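Local coordinates for periplasmic binding protein (Veillonella parvula, PDB 4MO9) that probably binds a solute such as an iron chelate outside the cell membrane, as a TroA-like binding protein, and hands it to an ABC transporter, at residues R78-K83 / L276-T281; T86-E91 / P357-G362. One frame throughout, in Å; residues are numbered along the deposited sequence.

How the interactions relate
Both contacts start from helix 79-88 in the first lobe, the one built on the parallel sheet of strands 41-42, 67-69, 118-122 and 143-147. Interaction 1 uses its first turns and interaction 2 its last turn and the residues just after it; their centres lie about 11 Å apart. Along the chain the order is 78-83, 86-91, 276-281, 357-362, so the two connections alternate. The loop 276-281 follows strand 259-263 of the second lobe's mixed sheet; the loop 357-362 leads into strand 365-367. They touch where Phe278 CD1 lies 3.6 Å from Ser361 OG. Interaction 1 bridges the lobes, while interaction 2 holds the crossing segment against the first, consistent with a limited hinge movement.

Interaction 1: R78-K83 / L276-T281; sequences RADMWK and LGFEAT
Asp80 reaches across to the backbone of Phe278, whose N donates to Asp80 OD2 over 3.2 Å with an N-H...O angle of 143°. The donor approaches nearly along the C-O axis of that oxygen. CG of Asp80 sits between its own N and carbonyl carbon (chi1 62°), which sets CG on the side of the loop. A water donates to Asp80 OD2 and to Leu276 O, 2.8 Å from each, and accepts from Glu279 N, so the same oxygen holds the loop a second way, through the water. At Gly277 a CB would be jammed against Leu276 O and would also collide with Asp80 OD2. On one flank, CG of Met81, a selenomethionine, meets the edge of the Phe278 ring in its plane, 3.6 Å from Phe278 CE2. On the other, Glu279 CG packs 3.5 Å from Asp80 CB, and Glu279 OE2 receives Lys83 NZ at 2.7 Å in a salt bridge approached from above the carboxylate plane, 70° out of it. An alanine here, lacking CG and the carboxylate, would probably leave the Lys83 ammonium without its counter-charge and open a gap beside Asp80 CB. Tyr266 OH also bonds Lys83 NZ, while His84 stacks on the Phe278 ring and Trp364 meets it edge-to-face. The patch lies between helix 79-88 and the loop from strand 259-263 to helix 282-295, joining the two lobes.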
loop_
_atom_site.group_PDB
_atom_site.type_symbol
_atom_site.label_atom_id
_atom_site.label_comp_id
_atom_site.label_asym_id
_atom_site.label_seq_id
_atom_site.Cartn_x
_atom_site.Cartn_y
_atom_site.Cartn_z
ATOM N N ARG A 78 9.358 -5.135 -5.532
ATOM C CA ARG A 78 9.740 -4.201 -4.484
ATOM C C ARG A 78 11.130 -4.573 -3.973
ATOM O O ARG A 78 11.335 -4.749 -2.771
ATOM C CB ARG A 78 8.696 -4.223 -3.356
ATOM C CG ARG A 78 7.360 -3.580 -3.748
ATOM C CD ARG A 78 6.158 -4.186 -3.041
ATOM N NE ARG A 78 5.578 -5.306 -3.781
ATOM C CZ ARG A 78 4.686 -5.182 -4.766
ATOM N NH1 ARG A 78 4.217 -6.263 -5.377
ATOM N NH2 ARG A 78 4.263 -3.984 -5.144
ATOM N N ALA A 79 12.086 -4.698 -4.890
ATOM C CA ALA A 79 13.383 -5.279 -4.541
ATOM C C ALA A 79 14.149 -4.453 -3.514
ATOM O O ALA A 79 14.969 -4.992 -2.762
ATOM C CB ALA A 79 14.235 -5.511 -5.788
ATOM N N ASP A 80 13.901 -3.148 -3.475
ATOM C CA ASP A 80 14.601 -2.334 -2.490
ATOM C C ASP A 80 14.170 -2.727 -1.079
ATOM O O ASP A 80 15.000 -2.782 -0.166
ATOM C CB ASP A 80 14.424 -0.830 -2.742
ATOM C CG ASP A 80 12.981 -0.383 -2.649
ATOM O OD1 ASP A 80 12.085 -1.131 -3.114
ATOM O OD2 ASP A 80 12.750 0.737 -2.122
HETATM N N MSE A 81 12.884 -3.028 -0.907
HETATM C CA MSE A 81 12.395 -3.513 0.378
HETATM C C MSE A 81 12.973 -4.900 0.694
HETATM O O MSE A 81 13.401 -5.167 1.824
HETATM C CB MSE A 81 10.864 -3.562 0.386
HETATM C CG MSE A 81 10.200 -2.203 0.393
HETATM SE SE MSE A 81 8.261 -2.386 0.344
HETATM C CE MSE A 81 7.807 -0.544 0.801
ATOM N N TRP A 82 12.998 -5.776 -0.308
ATOM C CA TRP A 82 13.574 -7.109 -0.137
ATOM C C TRP A 82 15.027 -7.058 0.342
ATOM O O TRP A 82 15.403 -7.813 1.244
ATOM C CB TRP A 82 13.464 -7.927 -1.432
ATOM C CG TRP A 82 13.949 -9.335 -1.280
ATOM C CD1 TRP A 82 15.024 -9.913 -1.891
ATOM C CD2 TRP A 82 13.374 -10.343 -0.439
ATOM N NE1 TRP A 82 15.151 -11.224 -1.481
ATOM C CE2 TRP A 82 14.147 -11.513 -0.594
ATOM C CE3 TRP A 82 12.274 -10.371 0.423
ATOM C CZ2 TRP A 82 13.854 -12.702 0.086
ATOM C CZ3 TRP A 82 11.988 -11.541 1.102
ATOM C CH2 TRP A 82 12.773 -12.693 0.927
ATOM N N LYS A 83 15.844 -6.179 -0.248
ATOM C CA LYS A 83 17.239 -6.061 0.180
ATOM C C LYS A 83 17.327 -5.581 1.622
ATOM O O LYS A 83 18.113 -6.095 2.419
ATOM C CB LYS A 83 18.016 -5.061 -0.686
ATOM C CG LYS A 83 18.077 -5.363 -2.167
ATOM C CD LYS A 83 18.726 -4.165 -2.899
ATOM C CE LYS A 83 18.029 -3.864 -4.227
ATOM N NZ LYS A 83 18.096 -2.420 -4.574
ATOM N N LEU A 276 11.158 7.003 -4.906
ATOM C CA LEU A 276 10.907 7.056 -3.466
ATOM C C LEU A 276 11.203 5.677 -2.887
ATOM O O LEU A 276 11.396 4.721 -3.651
ATOM C CB LEU A 276 9.455 7.447 -3.180
ATOM C CG LEU A 276 9.083 8.898 -3.532
ATOM C CD1 LEU A 276 7.601 9.149 -3.205
ATOM C CD2 LEU A 276 9.969 9.856 -2.775
ATOM N N GLY A 277 11.250 5.575 -1.555
ATOM C CA GLY A 277 11.487 4.298 -0.889
ATOM C C GLY A 277 12.844 4.233 -0.202
ATOM O O GLY A 277 13.434 5.269 0.129
ATOM N N PHE A 278 13.354 3.017 -0.000
ATOM C CA PHE A 278 14.615 2.824 0.725
ATOM C C PHE A 278 15.843 3.244 -0.062
ATOM O O PHE A 278 16.888 3.538 0.531
ATOM C CB PHE A 278 14.758 1.364 1.169
ATOM C CG PHE A 278 13.783 0.972 2.240
ATOM C CD1 PHE A 278 13.999 1.350 3.565
ATOM C CD2 PHE A 278 12.643 0.243 1.926
ATOM C CE1 PHE A 278 13.096 0.995 4.561
ATOM C CE2 PHE A 278 11.733 -0.118 2.915
ATOM C CZ PHE A 278 11.961 0.260 4.236
ATOM N N GLU A 279 15.728 3.256 -1.389
ATOM C CA GLU A 279 16.838 3.671 -2.244
ATOM C C GLU A 279 16.515 5.012 -2.858
ATOM O O GLU A 279 16.297 5.116 -4.067
ATOM C CB GLU A 279 17.074 2.663 -3.359
ATOM C CG GLU A 279 17.179 1.259 -2.864
ATOM C CD GLU A 279 18.447 0.578 -3.304
ATOM O OE1 GLU A 279 19.159 1.133 -4.174
ATOM O OE2 GLU A 279 18.731 -0.516 -2.771
ATOM N N ALA A 280 16.497 6.038 -2.019
ATOM C CA ALA A 280 16.078 7.358 -2.434
ATOM C C ALA A 280 16.800 8.354 -1.555
ATOM O O ALA A 280 17.000 8.100 -0.362
ATOM C CB ALA A 280 14.576 7.506 -2.265
ATOM N N THR A 281 17.205 9.476 -2.137
ATOM C CA THR A 281 17.763 10.566 -1.352
ATOM C C THR A 281 16.956 11.831 -1.614
ATOM O O THR A 281 16.300 11.947 -2.654
ATOM C CB THR A 281 19.230 10.831 -1.709
ATOM O OG1 THR A 281 19.301 11.439 -3.004
ATOM C CG2 THR A 281 20.018 9.523 -1.702
HETATM O O HOH W 1 13.625 3.129 -3.222
#

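Interaction 2: T86-E91 / P357-G362; sequences TAEMPE and PFSYSG
Where the chain runs back toward the second lobe, the C-terminal end of helix 79-88 meets the loop 357-362 through Glu88, which grips Ser359 with both carboxylate oxygens. Ser359 N donates to Glu88 OE1 over 2.7 Å at an N-H...O angle of 161°, using the syn lone pair of that oxygen. Ser359 OG donates to Glu88 OE2; at 2.5 Å this bond is very short, and its exact length is doubtful. The serine hydroxyl is in the crowded position between N and carbonyl carbon, which sets it on the same carboxylate as its own N-H. With two donors from one residue, the carboxylate is restrained from rotating about its last bond, and Glu88 OE1 also lies 3.3 Å from Phe358 CA. Glu88 itself is exposed, so this polar clasp forms at the surface.

The fold is that of a TroA-like binding protein, in which two lobes are joined by a long helix, probably 171-194 here; this contact fastens the segment that leads into strand 365-367 of the second lobe's sheet to the first lobe. Beside the clasp the contact turns apolar. The bend at chi3 of Met89 (-77°), a selenomethionine, swings Met89 CE onto Pro357, 3.5 Å from Pro357 CB. Met89 SE lies 4.0 Å from Phe358 CE1 in a Met-aromatic contact that approaches the ring obliquely, 5.1 Å from SE to the ring centroid. Pro357 CG sits over the centre of one face of the Phe358 ring, 3.8 Å above the plane. Phe85 of the same helix stacks with this ring, Phe52 and Ser56 of helix 52-59 pack against it, and His84 NE2 is bonded to Ser359 O.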
loop_
_atom_site.group_PDB
_atom_site.type_symbol
_atom_site.label_atom_id
_atom_site.label_comp_id
_atom_site.label_asym_id
_atom_site.label_seq_id
_atom_site.Cartn_x
_atom_site.Cartn_y
_atom_site.Cartn_z
ATOM N N THR A 86 15.891 -8.331 4.124
ATOM C CA THR A 86 16.744 -9.517 4.219
ATOM C C THR A 86 18.080 -9.186 4.878
ATOM O O THR A 86 18.669 -10.025 5.560
ATOM C CB THR A 86 16.953 -10.218 2.851
ATOM O OG1 THR A 86 17.474 -9.294 1.891
ATOM C CG2 THR A 86 15.641 -10.771 2.346
ATOM N N ALA A 87 18.542 -7.956 4.694
ATOM C CA ALA A 87 19.776 -7.514 5.335
ATOM C C ALA A 87 19.630 -7.583 6.850
ATOM O O ALA A 87 20.556 -7.994 7.555
ATOM C CB ALA A 87 20.131 -6.100 4.901
ATOM N N GLU A 88 18.460 -7.189 7.342
ATOM C CA GLU A 88 18.230 -7.121 8.782
ATOM C C GLU A 88 17.638 -8.415 9.341
ATOM O O GLU A 88 17.742 -8.685 10.538
ATOM C CB GLU A 88 17.351 -5.909 9.121
ATOM C CG GLU A 88 17.896 -4.607 8.517
ATOM C CD GLU A 88 17.234 -3.353 9.062
ATOM O OE1 GLU A 88 16.134 -3.459 9.654
ATOM O OE2 GLU A 88 17.824 -2.258 8.895
HETATM N N MSE A 89 17.026 -9.212 8.465
HETATM C CA MSE A 89 16.407 -10.479 8.853
HETATM C C MSE A 89 16.724 -11.538 7.792
HETATM O O MSE A 89 15.853 -11.922 7.018
HETATM C CB MSE A 89 14.890 -10.294 8.984
HETATM C CG MSE A 89 14.148 -11.510 9.486
HETATM SE SE MSE A 89 12.282 -11.074 9.803
HETATM C CE MSE A 89 12.564 -10.138 11.510
ATOM N N PRO A 90 17.986 -11.999 7.739
ATOM C CA PRO A 90 18.439 -12.882 6.652
ATOM C C PRO A 90 17.669 -14.196 6.541
ATOM O O PRO A 90 17.673 -14.815 5.475
ATOM C CB PRO A 90 19.914 -13.148 6.990
ATOM C CG PRO A 90 20.068 -12.764 8.445
ATOM C CD PRO A 90 19.077 -11.658 8.669
ATOM N N GLU A 91 17.002 -14.608 7.613
ATOM C CA GLU A 91 16.255 -15.861 7.586
ATOM C C GLU A 91 15.101 -15.817 6.592
ATOM O O GLU A 91 14.578 -16.859 6.200
ATOM C CB GLU A 91 15.721 -16.195 8.977
ATOM C CG GLU A 91 16.789 -16.498 10.004
ATOM C CD GLU A 91 16.211 -16.624 11.397
ATOM O OE1 GLU A 91 15.790 -15.586 11.958
ATOM O OE2 GLU A 91 16.164 -17.760 11.922
ATOM N N PRO A 357 10.035 -5.139 12.662
ATOM C CA PRO A 357 11.394 -5.583 12.973
ATOM C C PRO A 357 12.422 -5.020 11.983
ATOM O O PRO A 357 13.592 -5.408 12.043
ATOM C CB PRO A 357 11.303 -7.096 12.808
ATOM C CG PRO A 357 10.270 -7.291 11.746
ATOM C CD PRO A 357 9.264 -6.170 11.938
ATOM N N PHE A 358 11.993 -4.137 11.092
ATOM C CA PHE A 358 12.895 -3.542 10.102
ATOM C C PHE A 358 13.101 -2.065 10.436
ATOM O O PHE A 358 12.154 -1.395 10.863
ATOM C CB PHE A 358 12.303 -3.687 8.691
ATOM C CG PHE A 358 11.768 -5.071 8.394
ATOM C CD1 PHE A 358 12.626 -6.159 8.309
ATOM C CD2 PHE A 358 10.411 -5.275 8.191
ATOM C CE1 PHE A 358 12.135 -7.434 8.039
ATOM C CE2 PHE A 358 9.909 -6.541 7.921
ATOM C CZ PHE A 358 10.775 -7.625 7.846
ATOM N N SER A 359 14.317 -1.551 10.256
ATOM C CA SER A 359 14.590 -0.159 10.600
ATOM C C SER A 359 13.962 0.797 9.589
ATOM O O SER A 359 13.930 0.525 8.381
ATOM C CB SER A 359 16.096 0.099 10.678
ATOM O OG SER A 359 16.707 -0.118 9.417
ATOM N N TYR A 360 13.449 1.917 10.082
ATOM C CA TYR A 360 12.911 2.933 9.197
ATOM C C TYR A 360 14.041 3.731 8.547
ATOM O O TYR A 360 15.017 4.070 9.216
ATOM C CB TYR A 360 11.987 3.877 9.966
ATOM C CG TYR A 360 11.435 4.989 9.105
ATOM C CD1 TYR A 360 10.454 4.733 8.156
ATOM C CD2 TYR A 360 11.904 6.290 9.233
ATOM C CE1 TYR A 360 9.946 5.740 7.359
ATOM C CE2 TYR A 360 11.404 7.308 8.442
ATOM C CZ TYR A 360 10.423 7.027 7.508
ATOM O OH TYR A 360 9.930 8.046 6.716
ATOM N N SER A 361 13.906 3.999 7.247
ATOM C CA SER A 361 14.775 4.937 6.521
ATOM C C SER A 361 14.206 5.201 5.123
ATOM O O SER A 361 13.132 4.703 4.782
ATOM C CB SER A 361 16.211 4.425 6.408
ATOM O OG SER A 361 16.276 3.334 5.518
ATOM N N GLY A 362 14.912 5.994 4.324
ATOM C CA GLY A 362 14.459 6.296 2.977
ATOM C C GLY A 362 13.540 7.506 2.917
ATOM O O GLY A 362 13.378 8.212 3.916
#